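PDB 1K38: beta-lactamase OXA-2 from Salmonella typhimurium, which hydrolyses the beta-lactam ring of penicillins, oxacillin among them, as a class D serine beta-lactamase and so confers antibiotic resistance. Local coordinates for residues W10-I23 with F226-I239. Sequence-based numbering, arbitrary orientation.
Sequences WRKFFSEFQAKGTI and FKREAIVRAILRSI. With FMT (formic acid), chain C.
I231 and I235 bear much of the contact on helix 226-238, each serving several residues of 10-23 with different branches. I235 lays CG2 over one face of the W10 indole, 3.6 Å from the centroid of its six-membered ring, while its CG1 presses on F13 CD2 at 3.5 Å. Its remaining methyl, CD1, meets I23 CD1 tip to tip. One turn earlier I231 repeats the scheme: CG2 stands over the centre of the F14 ring in a CH-pi contact, CD1 reaches A19 CB at 3.7 Å, and CG1 slides past F17. In both isoleucines CG2 is anti to the backbone N, and this splays the two branches toward different rings. F13 is a knob seated among I231, A234, I235 and S238, its CD1 3.6 Å from A234 CB.

The partly exposed F17 ring remains well packed, with A230 CB over one face in a CH-pi contact and E16 CG over the rim of the other. Packing thins beyond it, where F226 CE2 comes only to 4.0 Å of F17 CD1. At the far end one water bridges W10 NE1 and S238 OG; that hydroxyl donates to I235 O, 2.6 Å away.

The extended K227 chain brings NZ to the Schellman turn that closes helix 11-16, with weak bonds to F17 O (3.1 Å) and Q18 O; its charge is paired with D224. The two helices run roughly antiparallel, their axes at 149°, an N- and C-terminal pairing usual in serine beta-lactamases. Both lie against the central sheet: I231 and V232 rest on strand 208-217, V232 also touches W199 of strand 196-205, and I23 itself belongs to strand 21-27, beside strand 36-38, where F38 stacks on F14.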
ATOM      1  N   TRP A  10      14.427  19.587 -19.187  1.00 22.05           N
ATOM      2  CA  TRP A  10      14.422  19.166 -17.793  1.00 20.61           C
ATOM      3  C   TRP A  10      15.742  19.488 -17.110  1.00 20.77           C
ATOM      4  O   TRP A  10      15.899  19.270 -15.911  1.00 19.32           O
ATOM      5  CB  TRP A  10      14.122  17.670 -17.678  1.00 20.50           C
ATOM      6  CG  TRP A  10      12.660  17.358 -17.812  1.00 18.96           C
ATOM      7  CD1 TRP A  10      11.640  18.255 -17.968  1.00 18.58           C
ATOM      8  CD2 TRP A  10      12.050  16.061 -17.790  1.00 17.42           C
ATOM      9  NE1 TRP A  10      10.435  17.598 -18.044  1.00 17.84           N
ATOM     10  CE2 TRP A  10      10.657  16.250 -17.938  1.00 18.76           C
ATOM     11  CE3 TRP A  10      12.545  14.755 -17.660  1.00 18.54           C
ATOM     12  CZ2 TRP A  10       9.751  15.182 -17.957  1.00 16.60           C
ATOM     13  CZ3 TRP A  10      11.646  13.694 -17.681  1.00 17.24           C
ATOM     14  CH2 TRP A  10      10.260  13.916 -17.829  1.00 17.76           C
ATOM     15  N   ARG A  11      16.693  20.015 -17.871  1.00 21.68           N
ATOM     16  CA  ARG A  11      17.980  20.367 -17.293  1.00 23.70           C
ATOM     17  C   ARG A  11      17.782  21.427 -16.216  1.00 22.85           C
ATOM     18  O   ARG A  11      18.557  21.504 -15.264  1.00 24.17           O
ATOM     19  CB  ARG A  11      18.933  20.891 -18.371  1.00 26.71           C
ATOM     20  CG  ARG A  11      20.297  21.294 -17.831  1.00 32.26           C
ATOM     21  CD  ARG A  11      21.326  21.424 -18.943  1.00 36.75           C
ATOM     22  NE  ARG A  11      21.482  20.167 -19.669  1.00 41.20           N
ATOM     23  CZ  ARG A  11      22.423  19.935 -20.579  1.00 42.01           C
ATOM     24  NH1 ARG A  11      23.306  20.879 -20.881  1.00 43.83           N
ATOM     25  NH2 ARG A  11      22.483  18.758 -21.186  1.00 43.18           N
ATOM     26  N   LYS A  12      16.735  22.235 -16.356  1.00 22.68           N
ATOM     27  CA  LYS A  12      16.465  23.286 -15.382  1.00 22.12           C
ATOM     28  C   LYS A  12      16.210  22.723 -13.991  1.00 21.67           C
ATOM     29  O   LYS A  12      16.526  23.363 -12.989  1.00 22.13           O
ATOM     30  CB  LYS A  12      15.268  24.137 -15.814  1.00 22.81           C
ATOM     31  CG  LYS A  12      13.937  23.410 -15.814  1.00 24.93           C
ATOM     32  CD  LYS A  12      12.812  24.370 -16.158  1.00 28.56           C
ATOM     33  CE  LYS A  12      11.476  23.657 -16.238  1.00 30.35           C
ATOM     34  NZ  LYS A  12      10.372  24.609 -16.549  1.00 32.68           N
ATOM     35  N   PHE A  13      15.637  21.526 -13.926  1.00 19.42           N
ATOM     36  CA  PHE A  13      15.361  20.903 -12.640  1.00 20.41           C
ATOM     37  C   PHE A  13      16.650  20.416 -11.990  1.00 20.50           C
ATOM     38  O   PHE A  13      16.811  20.507 -10.773  1.00 22.17           O
ATOM     39  CB  PHE A  13      14.377  19.744 -12.811  1.00 19.84           C
ATOM     40  CG  PHE A  13      12.996  20.184 -13.217  1.00 17.94           C
ATOM     41  CD1 PHE A  13      12.224  20.970 -12.365  1.00 21.13           C
ATOM     42  CD2 PHE A  13      12.476  19.832 -14.458  1.00 20.13           C
ATOM     43  CE1 PHE A  13      10.956  21.399 -12.746  1.00 20.12           C
ATOM     44  CE2 PHE A  13      11.212  20.254 -14.847  1.00 18.85           C
ATOM     45  CZ  PHE A  13      10.447  21.039 -13.991  1.00 20.83           C
ATOM     46  N   PHE A  14      17.573  19.903 -12.797  1.00 20.78           N
ATOM     47  CA  PHE A  14      18.843  19.432 -12.262  1.00 20.64           C
ATOM     48  C   PHE A  14      19.713  20.616 -11.860  1.00 22.64           C
ATOM     49  O   PHE A  14      20.365  20.588 -10.821  1.00 22.68           O
ATOM     50  CB  PHE A  14      19.587  18.570 -13.285  1.00 19.63           C
ATOM     51  CG  PHE A  14      19.012  17.190 -13.445  1.00 16.45           C
ATOM     52  CD1 PHE A  14      17.891  16.972 -14.236  1.00 16.55           C
ATOM     53  CD2 PHE A  14      19.580  16.109 -12.779  1.00 16.89           C
ATOM     54  CE1 PHE A  14      17.341  15.692 -14.362  1.00 15.10           C
ATOM     55  CE2 PHE A  14      19.040  14.829 -12.898  1.00 14.13           C
ATOM     56  CZ  PHE A  14      17.920  14.619 -13.691  1.00 14.65           C
ATOM     57  N   SER A  15      19.714  21.660 -12.681  1.00 24.19           N
ATOM     58  CA  SER A  15      20.509  22.844 -12.381  1.00 26.25           C
ATOM     59  C   SER A  15      19.955  23.556 -11.149  1.00 25.90           C
ATOM     60  O   SER A  15      20.711  24.125 -10.364  1.00 26.67           O
ATOM     61  CB  SER A  15      20.524  23.794 -13.584  1.00 27.39           C
ATOM     62  OG  SER A  15      19.215  24.191 -13.947  1.00 31.50           O
ATOM     63  N   GLU A  16      18.635  23.515 -10.978  1.00 25.66           N
ATOM     64  CA  GLU A  16      17.992  24.151  -9.835  1.00 26.34           C
ATOM     65  C   GLU A  16      18.595  23.607  -8.549  1.00 26.72           C
ATOM     66  O   GLU A  16      18.775  24.332  -7.573  1.00 25.91           O
ATOM     67  CB  GLU A  16      16.486  23.877  -9.845  1.00 27.62           C
ATOM     68  CG  GLU A  16      15.708  24.669  -8.801  1.00 32.73           C
ATOM     69  CD  GLU A  16      14.244  24.279  -8.733  1.00 34.69           C
ATOM     70  OE1 GLU A  16      13.636  24.059  -9.801  1.00 36.00           O
ATOM     71  OE2 GLU A  16      13.695  24.203  -7.611  1.00 37.71           O
ATOM     72  N   PHE A  17      18.909  22.316  -8.560  1.00 26.59           N
ATOM     73  CA  PHE A  17      19.489  21.661  -7.399  1.00 26.33           C
ATOM     74  C   PHE A  17      20.966  21.356  -7.599  1.00 27.33           C
ATOM     75  O   PHE A  17      21.527  20.494  -6.921  1.00 27.39           O
ATOM     76  CB  PHE A  17      18.705  20.382  -7.094  1.00 27.00           C
ATOM     77  CG  PHE A  17      17.292  20.642  -6.671  1.00 25.80           C
ATOM     78  CD1 PHE A  17      17.016  21.135  -5.397  1.00 27.67           C
ATOM     79  CD2 PHE A  17      16.238  20.455  -7.558  1.00 27.03           C
ATOM     80  CE1 PHE A  17      15.714  21.441  -5.018  1.00 26.64           C
ATOM     81  CE2 PHE A  17      14.930  20.758  -7.187  1.00 27.31           C
ATOM     82  CZ  PHE A  17      14.670  21.253  -5.912  1.00 27.79           C
ATOM     83  N   GLN A  18      21.587  22.079  -8.528  1.00 27.22           N
ATOM     84  CA  GLN A  18      23.004  21.919  -8.831  1.00 27.49           C
ATOM     85  C   GLN A  18      23.405  20.450  -8.813  1.00 25.51           C
ATOM     86  O   GLN A  18      24.314  20.047  -8.087  1.00 26.66           O
ATOM     87  CB  GLN A  18      23.839  22.708  -7.819  1.00 30.16           C
ATOM     88  CG  GLN A  18      23.539  24.202  -7.824  1.00 35.12           C
ATOM     89  CD  GLN A  18      24.226  24.943  -6.696  1.00 38.33           C
ATOM     90  OE1 GLN A  18      23.970  24.684  -5.521  1.00 41.54           O
ATOM     91  NE2 GLN A  18      25.105  25.874  -7.048  1.00 40.75           N
ATOM     92  N   ALA A  19      22.719  19.652  -9.621  1.00 23.26           N
ATOM     93  CA  ALA A  19      22.995  18.227  -9.683  1.00 20.97           C
ATOM     94  C   ALA A  19      23.278  17.760 -11.102  1.00 20.91           C
ATOM     95  O   ALA A  19      22.847  18.376 -12.078  1.00 21.57           O
ATOM     96  CB  ALA A  19      21.813  17.447  -9.108  1.00 20.44           C
ATOM     97  N   LYS A  20      24.018  16.663 -11.201  1.00 19.50           N
ATOM     98  CA  LYS A  20      24.351  16.069 -12.485  1.00 19.68           C
ATOM     99  C   LYS A  20      23.802  14.650 -12.457  1.00 18.49           C
ATOM    100  O   LYS A  20      24.105  13.879 -11.552  1.00 16.45           O
ATOM    101  CB  LYS A  20      25.867  16.041 -12.689  1.00 21.41           C
ATOM    102  CG  LYS A  20      26.519  17.417 -12.682  1.00 25.70           C
ATOM    103  CD  LYS A  20      25.955  18.312 -13.779  1.00 28.40           C
ATOM    104  CE  LYS A  20      26.580  19.696 -13.740  1.00 31.31           C
ATOM    105  NZ  LYS A  20      26.010  20.589 -14.786  1.00 33.54           N
ATOM    106  N   GLY A  21      22.981  14.305 -13.439  1.00 17.55           N
ATOM    107  CA  GLY A  21      22.429  12.968 -13.455  1.00 16.92           C
ATOM    108  C   GLY A  21      21.518  12.697 -14.629  1.00 16.79           C
ATOM    109  O   GLY A  21      21.579  13.370 -15.658  1.00 16.19           O
ATOM    110  N   THR A  22      20.661  11.698 -14.457  1.00 14.67           N
ATOM    111  CA  THR A  22      19.727  11.289 -15.496  1.00 14.84           C
ATOM    112  C   THR A  22      18.394  10.900 -14.873  1.00 13.67           C
ATOM    113  O   THR A  22      18.309  10.631 -13.679  1.00 13.25           O
ATOM    114  CB  THR A  22      20.267  10.057 -16.264  1.00 13.79           C
ATOM    115  OG1 THR A  22      19.382   9.724 -17.343  1.00 15.16           O
ATOM    116  CG2 THR A  22      20.383   8.847 -15.328  1.00 14.40           C
ATOM    117  N   ILE A  23      17.346  10.915 -15.683  1.00 14.01           N
ATOM    118  CA  ILE A  23      16.041  10.483 -15.222  1.00 13.44           C
ATOM    119  C   ILE A  23      15.241   9.978 -16.407  1.00 14.94           C
ATOM    120  O   ILE A  23      15.295  10.542 -17.502  1.00 14.20           O
ATOM    121  CB  ILE A  23      15.231  11.599 -14.498  1.00 15.07           C
ATOM    122  CG1 ILE A  23      13.955  10.991 -13.902  1.00 15.36           C
ATOM    123  CG2 ILE A  23      14.871  12.729 -15.464  1.00 13.97           C
ATOM    124  CD1 ILE A  23      13.134  11.957 -13.066  1.00 16.04           C
ATOM    125  N   PHE A 226      19.177  14.764  -0.515  1.00 16.62           N
ATOM    126  CA  PHE A 226      17.840  15.344  -0.616  1.00 17.53           C
ATOM    127  C   PHE A 226      17.467  15.655  -2.065  1.00 15.92           C
ATOM    128  O   PHE A 226      16.287  15.729  -2.409  1.00 15.91           O
ATOM    129  CB  PHE A 226      17.734  16.634   0.213  1.00 17.43           C
ATOM    130  CG  PHE A 226      18.355  17.837  -0.446  1.00 19.84           C
ATOM    131  CD1 PHE A 226      19.736  18.033  -0.421  1.00 18.28           C
ATOM    132  CD2 PHE A 226      17.557  18.762  -1.116  1.00 18.63           C
ATOM    133  CE1 PHE A 226      20.310  19.137  -1.055  1.00 21.02           C
ATOM    134  CE2 PHE A 226      18.125  19.866  -1.754  1.00 20.90           C
ATOM    135  CZ  PHE A 226      19.504  20.049  -1.721  1.00 20.91           C
ATOM    136  N   LYS A 227      18.476  15.835  -2.910  1.00 14.95           N
ATOM    137  CA  LYS A 227      18.259  16.167  -4.313  1.00 15.09           C
ATOM    138  C   LYS A 227      17.569  15.068  -5.107  1.00 14.25           C
ATOM    139  O   LYS A 227      16.932  15.341  -6.123  1.00 16.92           O
ATOM    140  CB  LYS A 227      19.593  16.510  -4.980  1.00 15.31           C
ATOM    141  CG  LYS A 227      20.331  17.653  -4.307  1.00 17.05           C
ATOM    142  CD  LYS A 227      21.665  17.895  -4.976  1.00 16.81           C
ATOM    143  CE  LYS A 227      22.415  19.034  -4.306  1.00 17.70           C
ATOM    144  NZ  LYS A 227      23.661  19.363  -5.049  1.00 18.63           N
ATOM    145  N   ARG A 228      17.708  13.827  -4.654  1.00 15.20           N
ATOM    146  CA  ARG A 228      17.092  12.705  -5.351  1.00 15.26           C
ATOM    147  C   ARG A 228      15.586  12.903  -5.442  1.00 16.21           C
ATOM    148  O   ARG A 228      15.017  12.928  -6.536  1.00 16.50           O
ATOM    149  CB  ARG A 228      17.423  11.399  -4.629  1.00 14.40           C
ATOM    150  CG  ARG A 228      18.916  11.077  -4.617  1.00 16.79           C
ATOM    151  CD  ARG A 228      19.218   9.860  -3.766  1.00 15.65           C
ATOM    152  NE  ARG A 228      18.779  10.053  -2.382  1.00 15.69           N
ATOM    153  CZ  ARG A 228      18.920   9.151  -1.418  1.00 17.95           C
ATOM    154  NH1 ARG A 228      19.491   7.982  -1.678  1.00 17.24           N
ATOM    155  NH2 ARG A 228      18.483   9.419  -0.193  1.00 18.57           N
ATOM    156  N   GLU A 229      14.936  13.059  -4.294  1.00 15.07           N
ATOM    157  CA  GLU A 229      13.495  13.277  -4.287  1.00 16.24           C
ATOM    158  C   GLU A 229      13.103  14.663  -4.795  1.00 16.02           C
ATOM    159  O   GLU A 229      12.068  14.821  -5.447  1.00 16.79           O
ATOM    160  CB  GLU A 229      12.923  13.073  -2.878  1.00 17.97           C
ATOM    161  CG  GLU A 229      12.745  11.616  -2.486  1.00 19.83           C
ATOM    162  CD  GLU A 229      11.804  11.439  -1.301  1.00 22.82           C
ATOM    163  OE1 GLU A 229      10.779  12.154  -1.238  1.00 21.91           O
ATOM    164  OE2 GLU A 229      12.079  10.574  -0.444  1.00 24.62           O
ATOM    165  N   ALA A 230      13.925  15.668  -4.513  1.00 15.52           N
ATOM    166  CA  ALA A 230      13.602  17.023  -4.947  1.00 16.25           C
ATOM    167  C   ALA A 230      13.461  17.125  -6.464  1.00 15.54           C
ATOM    168  O   ALA A 230      12.500  17.701  -6.968  1.00 16.88           O
ATOM    169  CB  ALA A 230      14.660  18.002  -4.450  1.00 15.55           C
ATOM    170  N   ILE A 231      14.424  16.568  -7.191  1.00 16.32           N
ATOM    171  CA  ILE A 231      14.386  16.619  -8.645  1.00 15.02           C
ATOM    172  C   ILE A 231      13.222  15.805  -9.212  1.00 15.08           C
ATOM    173  O   ILE A 231      12.471  16.293 -10.055  1.00 14.83           O
ATOM    174  CB  ILE A 231      15.722  16.120  -9.242  1.00 15.09           C
ATOM    175  CG1 ILE A 231      16.851  17.053  -8.790  1.00 17.59           C
ATOM    176  CG2 ILE A 231      15.641  16.076 -10.767  1.00 15.45           C
ATOM    177  CD1 ILE A 231      18.247  16.532  -9.076  1.00 16.59           C
ATOM    178  N   VAL A 232      13.062  14.568  -8.751  1.00 14.54           N
ATOM    179  CA  VAL A 232      11.975  13.736  -9.246  1.00 14.38           C
ATOM    180  C   VAL A 232      10.608  14.346  -8.963  1.00 14.84           C
ATOM    181  O   VAL A 232       9.747  14.392  -9.844  1.00 14.34           O
ATOM    182  CB  VAL A 232      12.015  12.323  -8.629  1.00 13.57           C
ATOM    183  CG1 VAL A 232      10.800  11.522  -9.095  1.00 15.47           C
ATOM    184  CG2 VAL A 232      13.294  11.615  -9.040  1.00 14.66           C
ATOM    185  N   ARG A 233      10.398  14.810  -7.736  1.00 14.45           N
ATOM    186  CA  ARG A 233       9.113  15.398  -7.390  1.00 14.86           C
ATOM    187  C   ARG A 233       8.805  16.634  -8.228  1.00 15.82           C
ATOM    188  O   ARG A 233       7.663  16.831  -8.637  1.00 15.87           O
ATOM    189  CB  ARG A 233       9.062  15.736  -5.897  1.00 16.07           C
ATOM    190  CG  ARG A 233       8.970  14.508  -4.998  1.00 17.20           C
ATOM    191  CD  ARG A 233       8.979  14.902  -3.528  1.00 19.12           C
ATOM    192  NE  ARG A 233       8.904  13.743  -2.639  1.00 20.90           N
ATOM    193  CZ  ARG A 233       7.771  13.166  -2.253  1.00 22.07           C
ATOM    194  NH1 ARG A 233       6.604  13.639  -2.674  1.00 22.39           N
ATOM    195  NH2 ARG A 233       7.805  12.109  -1.450  1.00 21.84           N
ATOM    196  N   ALA A 234       9.818  17.457  -8.490  1.00 15.98           N
ATOM    197  CA  ALA A 234       9.620  18.661  -9.296  1.00 16.72           C
ATOM    198  C   ALA A 234       9.174  18.261 -10.699  1.00 16.93           C
ATOM    199  O   ALA A 234       8.242  18.839 -11.260  1.00 16.29           O
ATOM    200  CB  ALA A 234      10.906  19.472  -9.366  1.00 16.66           C
ATOM    201  N   ILE A 235       9.846  17.261 -11.263  1.00 16.13           N
ATOM    202  CA  ILE A 235       9.504  16.785 -12.597  1.00 17.40           C
ATOM    203  C   ILE A 235       8.117  16.139 -12.618  1.00 16.70           C
ATOM    204  O   ILE A 235       7.307  16.430 -13.501  1.00 17.28           O
ATOM    205  CB  ILE A 235      10.578  15.793 -13.111  1.00 16.36           C
ATOM    206  CG1 ILE A 235      11.890  16.553 -13.337  1.00 18.28           C
ATOM    207  CG2 ILE A 235      10.112  15.112 -14.398  1.00 17.83           C
ATOM    208  CD1 ILE A 235      13.059  15.689 -13.774  1.00 18.37           C
ATOM    209  N   LEU A 236       7.830  15.279 -11.643  1.00 16.79           N
ATOM    210  CA  LEU A 236       6.525  14.634 -11.593  1.00 16.95           C
ATOM    211  C   LEU A 236       5.412  15.677 -11.477  1.00 15.75           C
ATOM    212  O   LEU A 236       4.372  15.562 -12.124  1.00 16.85           O
ATOM    213  CB  LEU A 236       6.453  13.653 -10.421  1.00 17.61           C
ATOM    214  CG  LEU A 236       7.304  12.386 -10.558  1.00 16.42           C
ATOM    215  CD1 LEU A 236       7.085  11.491  -9.346  1.00 18.47           C
ATOM    216  CD2 LEU A 236       6.925  11.651 -11.841  1.00 18.97           C
ATOM    217  N   ARG A 237       5.633  16.701 -10.660  1.00 16.75           N
ATOM    218  CA  ARG A 237       4.629  17.748 -10.514  1.00 18.32           C
ATOM    219  C   ARG A 237       4.430  18.489 -11.840  1.00 19.54           C
ATOM    220  O   ARG A 237       3.301  18.838 -12.195  1.00 19.65           O
ATOM    221  CB  ARG A 237       5.031  18.749  -9.421  1.00 18.14           C
ATOM    222  CG  ARG A 237       4.917  18.220  -7.990  1.00 21.63           C
ATOM    223  CD  ARG A 237       4.988  19.359  -6.971  1.00 25.46           C
ATOM    224  NE  ARG A 237       6.260  20.076  -7.017  1.00 29.75           N
ATOM    225  CZ  ARG A 237       7.366  19.690  -6.384  1.00 31.58           C
ATOM    226  NH1 ARG A 237       7.366  18.589  -5.641  1.00 32.09           N
ATOM    227  NH2 ARG A 237       8.479  20.403  -6.498  1.00 30.81           N
ATOM    228  N   SER A 238       5.515  18.710 -12.580  1.00 19.33           N
ATOM    229  CA  SER A 238       5.423  19.425 -13.853  1.00 20.51           C
ATOM    230  C   SER A 238       4.563  18.701 -14.885  1.00 20.93           C
ATOM    231  O   SER A 238       4.022  19.331 -15.793  1.00 22.57           O
ATOM    232  CB  SER A 238       6.822  19.699 -14.430  1.00 21.05           C
ATOM    233  OG  SER A 238       7.392  18.548 -15.026  1.00 21.73           O
ATOM    234  N   ILE A 239       4.441  17.382 -14.763  1.00 20.75           N
ATOM    235  CA  ILE A 239       3.602  16.630 -15.692  1.00 21.04           C
ATOM    236  C   ILE A 239       2.351  16.122 -14.981  1.00 21.95           C
ATOM    237  O   ILE A 239       1.719  15.157 -15.409  1.00 21.76           O
ATOM    238  CB  ILE A 239       4.357  15.443 -16.340  1.00 21.51           C
ATOM    239  CG1 ILE A 239       4.784  14.425 -15.280  1.00 21.98           C
ATOM    240  CG2 ILE A 239       5.570  15.960 -17.096  1.00 21.72           C
ATOM    241  CD1 ILE A 239       5.411  13.174 -15.872  1.00 21.59           C
TER
HETATM  242  C   FMT C 401      19.942   5.157   0.532  1.00 42.77           C
HETATM  243  O1  FMT C 401      19.928   6.669   0.542  1.00 44.19           O
HETATM  244  O2  FMT C 401      18.577   4.573   0.950  1.00 43.73           O
HETATM  245  O   HOH W   1       7.957  19.045 -17.569  1.00 24.73           O